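Local coordinates for proline iminopeptidase-related protein (Thermus thermophilus, PDB 2YYS) that is of unknown function but belongs to the S33 family of alpha/beta hydrolases and may therefore act as a peptidase, at residues 16-21 with 63-68; 56-61 with 86-91. All coordinates share one frame; numbering follows the deposited sequence.

Contact 1: residues 16-21 with 63-68; sequences YVEDVG and SGRSLE
Arg65 lies tilted across one face of the Tyr16 ring where strand 14-20 of the alpha/beta-hydrolase sheet meets the type II' turn Ser63-Ser66 in the loop after strand 54-58; Arg65 and Ser66 are the turn's third and fourth residues. The stacking is partly aliphatic: Arg65 CD forms a CH-pi contact 4.0 Å from the centroid of the Tyr16 ring. Beyond it the guanidinium is centred over CE2 at the ring's rim, its plane 28° from the ring's, with Arg65 CZ 3.3 Å from Tyr16 CE2. A bend at chi3 (-73°) folds the arginine over the phenol, and Asp59 holds its NE by a salt bridge. Arginine suits the place, offering methylenes to the ring and charge beyond it.

The charged contact is looser. Glu18 OE2 sits 3.3 Å from Arg65 NH1, well out of the guanidinium plane, so this salt bridge acts through charge alone. Two waters at the guanidinium edge supply directed bonds, each accepting from Arg65 and donating to Glu18; Arg43 also pairs with that carboxylate.

One direct hydrogen bond joins the segments. Serine, short enough to fit beside the strand, receives the Tyr16 backbone N-H while bonding to the Asp59 carbonyl: Tyr16 N to Ser66 OG measures 2.9 Å, with 167° at the hydrogen.

Contact 2: residues 56-61 with 86-91; sequences VYFDQR and LLLAEA
Leu88 of helix 78-91 touches Phe58 and Val56 of strand 54-58, and a single methyl, CD2, makes both contacts. Earlier on the helix, Leu86 packs its buried side chain on Phe116 rather than on this strand, adding to the apolar packing.

At Leu88 the side chain points at the sheet. With CG anti to the backbone N (chi1 177°), the branch extends from the helix toward the strand, and CD2 settles over one face of the Phe58 ring. This is a CH-pi contact: CD2 stands 3.7 Å from the ring centroid and 18° off the ring normal, displaced toward the rim near CG and CD2 of the phenylalanine. The two side chains run past each other in opposite directions. Toward Val56 the approach is tip to tip, Val56 CG1 lying 4.0 Å from Leu88 CD2. A helix packed on a mostly parallel, here mixed, sheet is the layering of the alpha/beta-hydrolase fold; strand 54-58 runs antiparallel to 14-20. A branched leucine suits the interface because one methyl can touch the ring face and, at about a right angle to that, the Val56 methyl. Val17 of strand 14-20 also touches Leu88, extending the apolar patch to the next strand.

Ala89, which does not reach 56-61, packs on Phe29 of strand 27-31. Leu87, Glu90 and Ala91 are on the exposed side; Glu90 N is bonded to Leu86 O and Ala91 N to Leu87 O, the regular helical pattern.

In the fold
Strands 14-20 and 54-58 are neighbours in the central sheet, and each contact uses one of them; their centres lie about 8 Å apart. Contact 2 is fully buried and purely apolar, joining the sheet to a helix packed on it. Contact 1, only partly buried near the start of strand 14-20, mixes ring stacking with charges, waters and a backbone-to-serine hydrogen bond, as befits a place where a loop turn packs beside the strand. Asp59, within 56-61, is the bridge between them. Along the strands, the N-H of Glu18 probably bonds to the carbonyl of Tyr57, while Val17 faces the side of the sheet that carries contact 2.

Contact 1: residues 16-21 with 63-68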
ATOM      1  N   TYR A  16      -9.898  -6.775  10.962  1.00 17.77           N
ATOM      2  CA  TYR A  16      -9.314  -8.098  10.813  1.00 17.14           C
ATOM      3  C   TYR A  16      -7.789  -7.968  10.929  1.00 17.31           C
ATOM      4  O   TYR A  16      -7.158  -7.249  10.158  1.00 17.03           O
ATOM      5  CB  TYR A  16      -9.710  -8.728   9.478  1.00 16.86           C
ATOM      6  CG  TYR A  16      -9.039 -10.045   9.270  1.00 15.79           C
ATOM      7  CD1 TYR A  16      -9.578 -11.225   9.793  1.00 13.13           C
ATOM      8  CD2 TYR A  16      -7.847 -10.117   8.561  1.00 14.55           C
ATOM      9  CE1 TYR A  16      -8.931 -12.442   9.599  1.00 13.84           C
ATOM     10  CE2 TYR A  16      -7.200 -11.300   8.382  1.00 15.18           C
ATOM     11  CZ  TYR A  16      -7.734 -12.472   8.897  1.00 15.43           C
ATOM     12  OH  TYR A  16      -7.036 -13.651   8.703  1.00 14.63           O
ATOM     13  N   VAL A  17      -7.211  -8.670  11.901  1.00 16.99           N
ATOM     14  CA  VAL A  17      -5.801  -8.554  12.221  1.00 17.39           C
ATOM     15  C   VAL A  17      -5.158  -9.928  12.248  1.00 17.50           C
ATOM     16  O   VAL A  17      -5.726 -10.870  12.798  1.00 17.46           O
ATOM     17  CB  VAL A  17      -5.614  -7.864  13.605  1.00 17.45           C
ATOM     18  CG1 VAL A  17      -4.165  -7.845  14.021  1.00 18.09           C
ATOM     19  CG2 VAL A  17      -6.161  -6.436  13.563  1.00 17.26           C
ATOM     20  N   GLU A  18      -3.986 -10.036  11.629  1.00 17.76           N
ATOM     21  CA  GLU A  18      -3.111 -11.200  11.748  1.00 18.24           C
ATOM     22  C   GLU A  18      -1.791 -10.713  12.334  1.00 18.06           C
ATOM     23  O   GLU A  18      -0.996 -10.045  11.668  1.00 17.65           O
ATOM     24  CB  GLU A  18      -2.881 -11.872  10.397  1.00 18.39           C
ATOM     25  CG  GLU A  18      -4.169 -12.204   9.649  1.00 19.57           C
ATOM     26  CD  GLU A  18      -3.932 -12.767   8.251  1.00 20.35           C
ATOM     27  OE1 GLU A  18      -2.842 -12.546   7.698  1.00 20.31           O
ATOM     28  OE2 GLU A  18      -4.856 -13.418   7.697  1.00 20.46           O
ATOM     29  N   ASP A  19      -1.606 -11.035  13.603  1.00 18.26           N
ATOM     30  CA  ASP A  19      -0.474 -10.640  14.403  1.00 18.60           C
ATOM     31  C   ASP A  19       0.475 -11.828  14.441  1.00 19.24           C
ATOM     32  O   ASP A  19       0.230 -12.819  15.132  1.00 19.05           O
ATOM     33  CB  ASP A  19      -1.008 -10.264  15.787  1.00 18.63           C
ATOM     34  CG  ASP A  19       0.062  -9.829  16.750  1.00 19.04           C
ATOM     35  OD1 ASP A  19       1.260  -9.767  16.396  1.00 17.76           O
ATOM     36  OD2 ASP A  19      -0.234  -9.538  17.925  1.00 20.99           O
ATOM     37  N   VAL A  20       1.577 -11.715  13.711  1.00 20.14           N
ATOM     38  CA  VAL A  20       2.419 -12.860  13.371  1.00 21.36           C
ATOM     39  C   VAL A  20       3.868 -12.658  13.794  1.00 22.07           C
ATOM     40  O   VAL A  20       4.412 -11.577  13.621  1.00 22.52           O
ATOM     41  CB  VAL A  20       2.367 -13.070  11.845  1.00 21.71           C
ATOM     42  CG1 VAL A  20       3.265 -14.168  11.403  1.00 22.76           C
ATOM     43  CG2 VAL A  20       0.929 -13.377  11.419  1.00 21.82           C
ATOM     44  N   GLY A  21       4.503 -13.708  14.310  1.00 22.40           N
ATOM     45  CA  GLY A  21       5.902 -13.646  14.707  1.00 22.49           C
ATOM     46  C   GLY A  21       6.099 -13.388  16.198  1.00 22.75           C
ATOM     47  O   GLY A  21       5.131 -13.214  16.933  1.00 21.50           O
ATOM     48  N   SER A  63     -12.957  -2.734   5.154  1.00 17.99           N
ATOM     49  CA  SER A  63     -12.386  -3.292   3.938  1.00 18.13           C
ATOM     50  C   SER A  63     -12.052  -4.767   4.087  1.00 18.07           C
ATOM     51  O   SER A  63     -11.642  -5.216   5.163  1.00 17.89           O
ATOM     52  CB  SER A  63     -11.114  -2.530   3.545  1.00 18.29           C
ATOM     53  OG  SER A  63     -11.296  -1.127   3.658  1.00 18.82           O
ATOM     54  N   GLY A  64     -12.191  -5.506   2.988  1.00 17.83           N
ATOM     55  CA  GLY A  64     -11.788  -6.899   2.948  1.00 18.20           C
ATOM     56  C   GLY A  64     -12.496  -7.683   4.034  1.00 18.15           C
ATOM     57  O   GLY A  64     -13.719  -7.676   4.095  1.00 17.86           O
ATOM     58  N   ARG A  65     -11.714  -8.302   4.911  1.00 18.11           N
ATOM     59  CA  ARG A  65     -12.223  -9.201   5.938  1.00 18.28           C
ATOM     60  C   ARG A  65     -12.649  -8.487   7.204  1.00 18.90           C
ATOM     61  O   ARG A  65     -13.169  -9.119   8.119  1.00 19.50           O
ATOM     62  CB  ARG A  65     -11.173 -10.254   6.277  1.00 17.89           C
ATOM     63  CG  ARG A  65     -10.805 -11.117   5.099  1.00 17.24           C
ATOM     64  CD  ARG A  65      -9.491 -11.855   5.264  1.00 16.75           C
ATOM     65  NE  ARG A  65      -8.361 -10.950   5.135  1.00 16.89           N
ATOM     66  CZ  ARG A  65      -7.094 -11.317   5.082  1.00 16.82           C
ATOM     67  NH1 ARG A  65      -6.758 -12.598   5.146  1.00 16.93           N
ATOM     68  NH2 ARG A  65      -6.147 -10.392   4.989  1.00 16.99           N
ATOM     69  N   SER A  66     -12.425  -7.177   7.264  1.00 19.21           N
ATOM     70  CA  SER A  66     -12.853  -6.371   8.397  1.00 19.75           C
ATOM     71  C   SER A  66     -14.351  -6.131   8.409  1.00 20.70           C
ATOM     72  O   SER A  66     -15.027  -6.202   7.385  1.00 20.56           O
ATOM     73  CB  SER A  66     -12.126  -5.018   8.420  1.00 19.45           C
ATOM     74  OG  SER A  66     -10.741  -5.216   8.636  1.00 18.75           O
ATOM     75  N   LEU A  67     -14.843  -5.803   9.593  1.00 21.83           N
ATOM     76  CA  LEU A  67     -16.262  -5.699   9.843  1.00 23.37           C
ATOM     77  C   LEU A  67     -16.885  -4.517   9.081  1.00 24.45           C
ATOM     78  O   LEU A  67     -16.366  -3.385   9.068  1.00 23.39           O
ATOM     79  CB  LEU A  67     -16.511  -5.601  11.356  1.00 23.39           C
ATOM     80  CG  LEU A  67     -17.955  -5.688  11.870  1.00 25.47           C
ATOM     81  CD1 LEU A  67     -18.648  -6.962  11.402  1.00 25.69           C
ATOM     82  CD2 LEU A  67     -17.982  -5.623  13.397  1.00 26.06           C
ATOM     83  N   GLU A  68     -18.006  -4.816   8.438  1.00 26.27           N
ATOM     84  CA  GLU A  68     -18.716  -3.871   7.595  1.00 28.18           C
ATOM     85  C   GLU A  68     -19.094  -2.650   8.427  1.00 28.60           C
ATOM     86  O   GLU A  68     -19.583  -2.779   9.544  1.00 28.12           O
ATOM     87  CB  GLU A  68     -19.961  -4.548   7.008  1.00 28.97           C
ATOM     88  CG  GLU A  68     -20.580  -3.828   5.811  1.00 33.33           C
ATOM     89  CD  GLU A  68     -21.658  -4.652   5.093  1.00 39.13           C
ATOM     90  OE1 GLU A  68     -21.582  -5.908   5.061  1.00 41.98           O
ATOM     91  OE2 GLU A  68     -22.593  -4.037   4.544  1.00 42.63           O
TER
HETATM   92  O   HOH W   1      -3.351 -11.121   5.411  1.00 18.99           O
HETATM   93  O   HOH W   2      -4.126 -14.510   5.402  1.00 26.76           O

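Contact 2: residues 56-61 with 86-91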
ATOM      1  N   VAL A  56       2.189  -7.202  11.804  1.00 17.14           N
ATOM      2  CA  VAL A  56       0.765  -7.024  11.983  1.00 17.30           C
ATOM      3  C   VAL A  56       0.163  -6.739  10.609  1.00 17.69           C
ATOM      4  O   VAL A  56       0.231  -5.601  10.096  1.00 18.70           O
ATOM      5  CB  VAL A  56       0.490  -5.879  12.980  1.00 16.88           C
ATOM      6  CG1 VAL A  56      -0.996  -5.724  13.224  1.00 17.29           C
ATOM      7  CG2 VAL A  56       1.205  -6.146  14.274  1.00 15.88           C
ATOM      8  N   TYR A  57      -0.350  -7.788   9.980  1.00 17.56           N
ATOM      9  CA  TYR A  57      -1.124  -7.641   8.758  1.00 17.89           C
ATOM     10  C   TYR A  57      -2.539  -7.321   9.185  1.00 17.40           C
ATOM     11  O   TYR A  57      -3.068  -7.946  10.092  1.00 18.12           O
ATOM     12  CB  TYR A  57      -1.106  -8.915   7.898  1.00 17.99           C
ATOM     13  CG  TYR A  57       0.270  -9.469   7.593  1.00 18.56           C
ATOM     14  CD1 TYR A  57       0.978  -9.060   6.475  1.00 20.08           C
ATOM     15  CD2 TYR A  57       0.852 -10.426   8.416  1.00 19.55           C
ATOM     16  CE1 TYR A  57       2.242  -9.583   6.194  1.00 19.40           C
ATOM     17  CE2 TYR A  57       2.101 -10.949   8.146  1.00 19.14           C
ATOM     18  CZ  TYR A  57       2.794 -10.525   7.032  1.00 20.83           C
ATOM     19  OH  TYR A  57       4.052 -11.049   6.777  1.00 21.80           O
ATOM     20  N   PHE A  58      -3.139  -6.315   8.577  1.00 17.03           N
ATOM     21  CA  PHE A  58      -4.532  -6.032   8.846  1.00 16.39           C
ATOM     22  C   PHE A  58      -5.253  -5.487   7.641  1.00 16.37           C
ATOM     23  O   PHE A  58      -4.639  -4.921   6.725  1.00 16.63           O
ATOM     24  CB  PHE A  58      -4.694  -5.121  10.076  1.00 16.36           C
ATOM     25  CG  PHE A  58      -4.251  -3.698   9.874  1.00 15.18           C
ATOM     26  CD1 PHE A  58      -5.184  -2.695   9.689  1.00 13.48           C
ATOM     27  CD2 PHE A  58      -2.909  -3.350   9.961  1.00 15.39           C
ATOM     28  CE1 PHE A  58      -4.791  -1.382   9.533  1.00 14.88           C
ATOM     29  CE2 PHE A  58      -2.502  -2.026   9.805  1.00 14.57           C
ATOM     30  CZ  PHE A  58      -3.437  -1.041   9.594  1.00 13.87           C
ATOM     31  N   ASP A  59      -6.563  -5.708   7.632  1.00 16.02           N
ATOM     32  CA  ASP A  59      -7.423  -5.115   6.649  1.00 16.65           C
ATOM     33  C   ASP A  59      -7.993  -3.846   7.266  1.00 17.25           C
ATOM     34  O   ASP A  59      -8.459  -3.848   8.405  1.00 17.51           O
ATOM     35  CB  ASP A  59      -8.557  -6.059   6.257  1.00 16.58           C
ATOM     36  CG  ASP A  59      -8.088  -7.260   5.482  1.00 16.68           C
ATOM     37  OD1 ASP A  59      -6.863  -7.424   5.269  1.00 16.43           O
ATOM     38  OD2 ASP A  59      -8.898  -8.110   5.048  1.00 16.43           O
ATOM     39  N   GLN A  60      -7.983  -2.779   6.486  1.00 17.71           N
ATOM     40  CA  GLN A  60      -8.384  -1.466   6.935  1.00 18.30           C
ATOM     41  C   GLN A  60      -9.890  -1.424   7.174  1.00 18.79           C
ATOM     42  O   GLN A  60     -10.635  -2.359   6.829  1.00 18.45           O
ATOM     43  CB  GLN A  60      -7.921  -0.399   5.935  1.00 18.36           C
ATOM     44  CG  GLN A  60      -6.401  -0.146   6.000  1.00 18.64           C
ATOM     45  CD  GLN A  60      -5.781   0.242   4.659  1.00 19.75           C
ATOM     46  OE1 GLN A  60      -6.418   0.918   3.855  1.00 21.18           O
ATOM     47  NE2 GLN A  60      -4.540  -0.189   4.419  1.00 18.69           N
ATOM     48  N   ARG A  61     -10.313  -0.347   7.816  1.00 18.91           N
ATOM     49  CA  ARG A  61     -11.668  -0.218   8.303  1.00 19.16           C
ATOM     50  C   ARG A  61     -12.650  -0.455   7.163  1.00 19.00           C
ATOM     51  O   ARG A  61     -12.476   0.068   6.062  1.00 19.24           O
ATOM     52  CB  ARG A  61     -11.885   1.148   8.953  1.00 19.01           C
ATOM     53  CG  ARG A  61     -11.666   2.342   8.026  1.00 20.29           C
ATOM     54  CD  ARG A  61     -12.259   3.626   8.544  1.00 20.14           C
ATOM     55  NE  ARG A  61     -11.875   3.865   9.929  1.00 20.61           N
ATOM     56  CZ  ARG A  61     -12.477   4.714  10.762  1.00 22.39           C
ATOM     57  NH1 ARG A  61     -12.029   4.850  12.007  1.00 21.98           N
ATOM     58  NH2 ARG A  61     -13.509   5.444  10.359  1.00 22.89           N
ATOM     59  N   LEU A  86      -2.475   3.721  14.558  1.00 18.98           N
ATOM     60  CA  LEU A  86      -1.968   3.983  15.905  1.00 19.74           C
ATOM     61  C   LEU A  86      -2.843   3.348  16.969  1.00 19.71           C
ATOM     62  O   LEU A  86      -2.324   2.789  17.921  1.00 19.40           O
ATOM     63  CB  LEU A  86      -1.854   5.481  16.177  1.00 19.56           C
ATOM     64  CG  LEU A  86      -0.501   6.091  15.837  1.00 22.46           C
ATOM     65  CD1 LEU A  86       0.597   5.535  16.739  1.00 24.07           C
ATOM     66  CD2 LEU A  86      -0.152   5.883  14.337  1.00 24.06           C
ATOM     67  N   LEU A  87      -4.162   3.424  16.807  1.00 20.11           N
ATOM     68  CA  LEU A  87      -5.074   2.798  17.768  1.00 20.71           C
ATOM     69  C   LEU A  87      -4.876   1.281  17.786  1.00 20.66           C
ATOM     70  O   LEU A  87      -4.903   0.650  18.840  1.00 20.58           O
ATOM     71  CB  LEU A  87      -6.526   3.176  17.463  1.00 20.82           C
ATOM     72  CG  LEU A  87      -6.863   4.653  17.721  1.00 22.20           C
ATOM     73  CD1 LEU A  87      -8.223   5.019  17.166  1.00 23.52           C
ATOM     74  CD2 LEU A  87      -6.821   4.998  19.228  1.00 23.92           C
ATOM     75  N   LEU A  88      -4.619   0.698  16.621  1.00 20.70           N
ATOM     76  CA  LEU A  88      -4.371  -0.733  16.545  1.00 20.36           C
ATOM     77  C   LEU A  88      -3.082  -1.064  17.302  1.00 20.83           C
ATOM     78  O   LEU A  88      -3.035  -2.017  18.077  1.00 20.00           O
ATOM     79  CB  LEU A  88      -4.286  -1.202  15.086  1.00 20.25           C
ATOM     80  CG  LEU A  88      -3.945  -2.685  14.869  1.00 18.92           C
ATOM     81  CD1 LEU A  88      -4.928  -3.586  15.602  1.00 18.36           C
ATOM     82  CD2 LEU A  88      -3.903  -3.038  13.381  1.00 18.16           C
ATOM     83  N   ALA A  89      -2.032  -0.276  17.066  1.00 21.55           N
ATOM     84  CA  ALA A  89      -0.748  -0.489  17.742  1.00 22.17           C
ATOM     85  C   ALA A  89      -0.910  -0.449  19.264  1.00 22.45           C
ATOM     86  O   ALA A  89      -0.345  -1.273  19.983  1.00 22.05           O
ATOM     87  CB  ALA A  89       0.278   0.547  17.291  1.00 22.19           C
ATOM     88  N   GLU A  90      -1.714   0.494  19.742  1.00 23.32           N
ATOM     89  CA  GLU A  90      -1.934   0.653  21.177  1.00 24.43           C
ATOM     90  C   GLU A  90      -2.764  -0.502  21.727  1.00 24.19           C
ATOM     91  O   GLU A  90      -2.495  -0.977  22.819  1.00 24.44           O
ATOM     92  CB  GLU A  90      -2.554   2.019  21.486  1.00 24.98           C
ATOM     93  CG  GLU A  90      -1.515   3.141  21.350  1.00 28.52           C
ATOM     94  CD  GLU A  90      -2.098   4.548  21.247  1.00 33.19           C
ATOM     95  OE1 GLU A  90      -3.333   4.711  21.440  1.00 35.81           O
ATOM     96  OE2 GLU A  90      -1.304   5.494  20.979  1.00 35.20           O
ATOM     97  N   ALA A  91      -3.725  -0.989  20.945  1.00 24.02           N
ATOM     98  CA  ALA A  91      -4.540  -2.133  21.347  1.00 23.93           C
ATOM     99  C   ALA A  91      -3.671  -3.379  21.494  1.00 23.83           C
ATOM    100  O   ALA A  91      -3.905  -4.192  22.379  1.00 23.76           O
ATOM    101  CB  ALA A  91      -5.665  -2.370  20.345  1.00 23.83           C
TER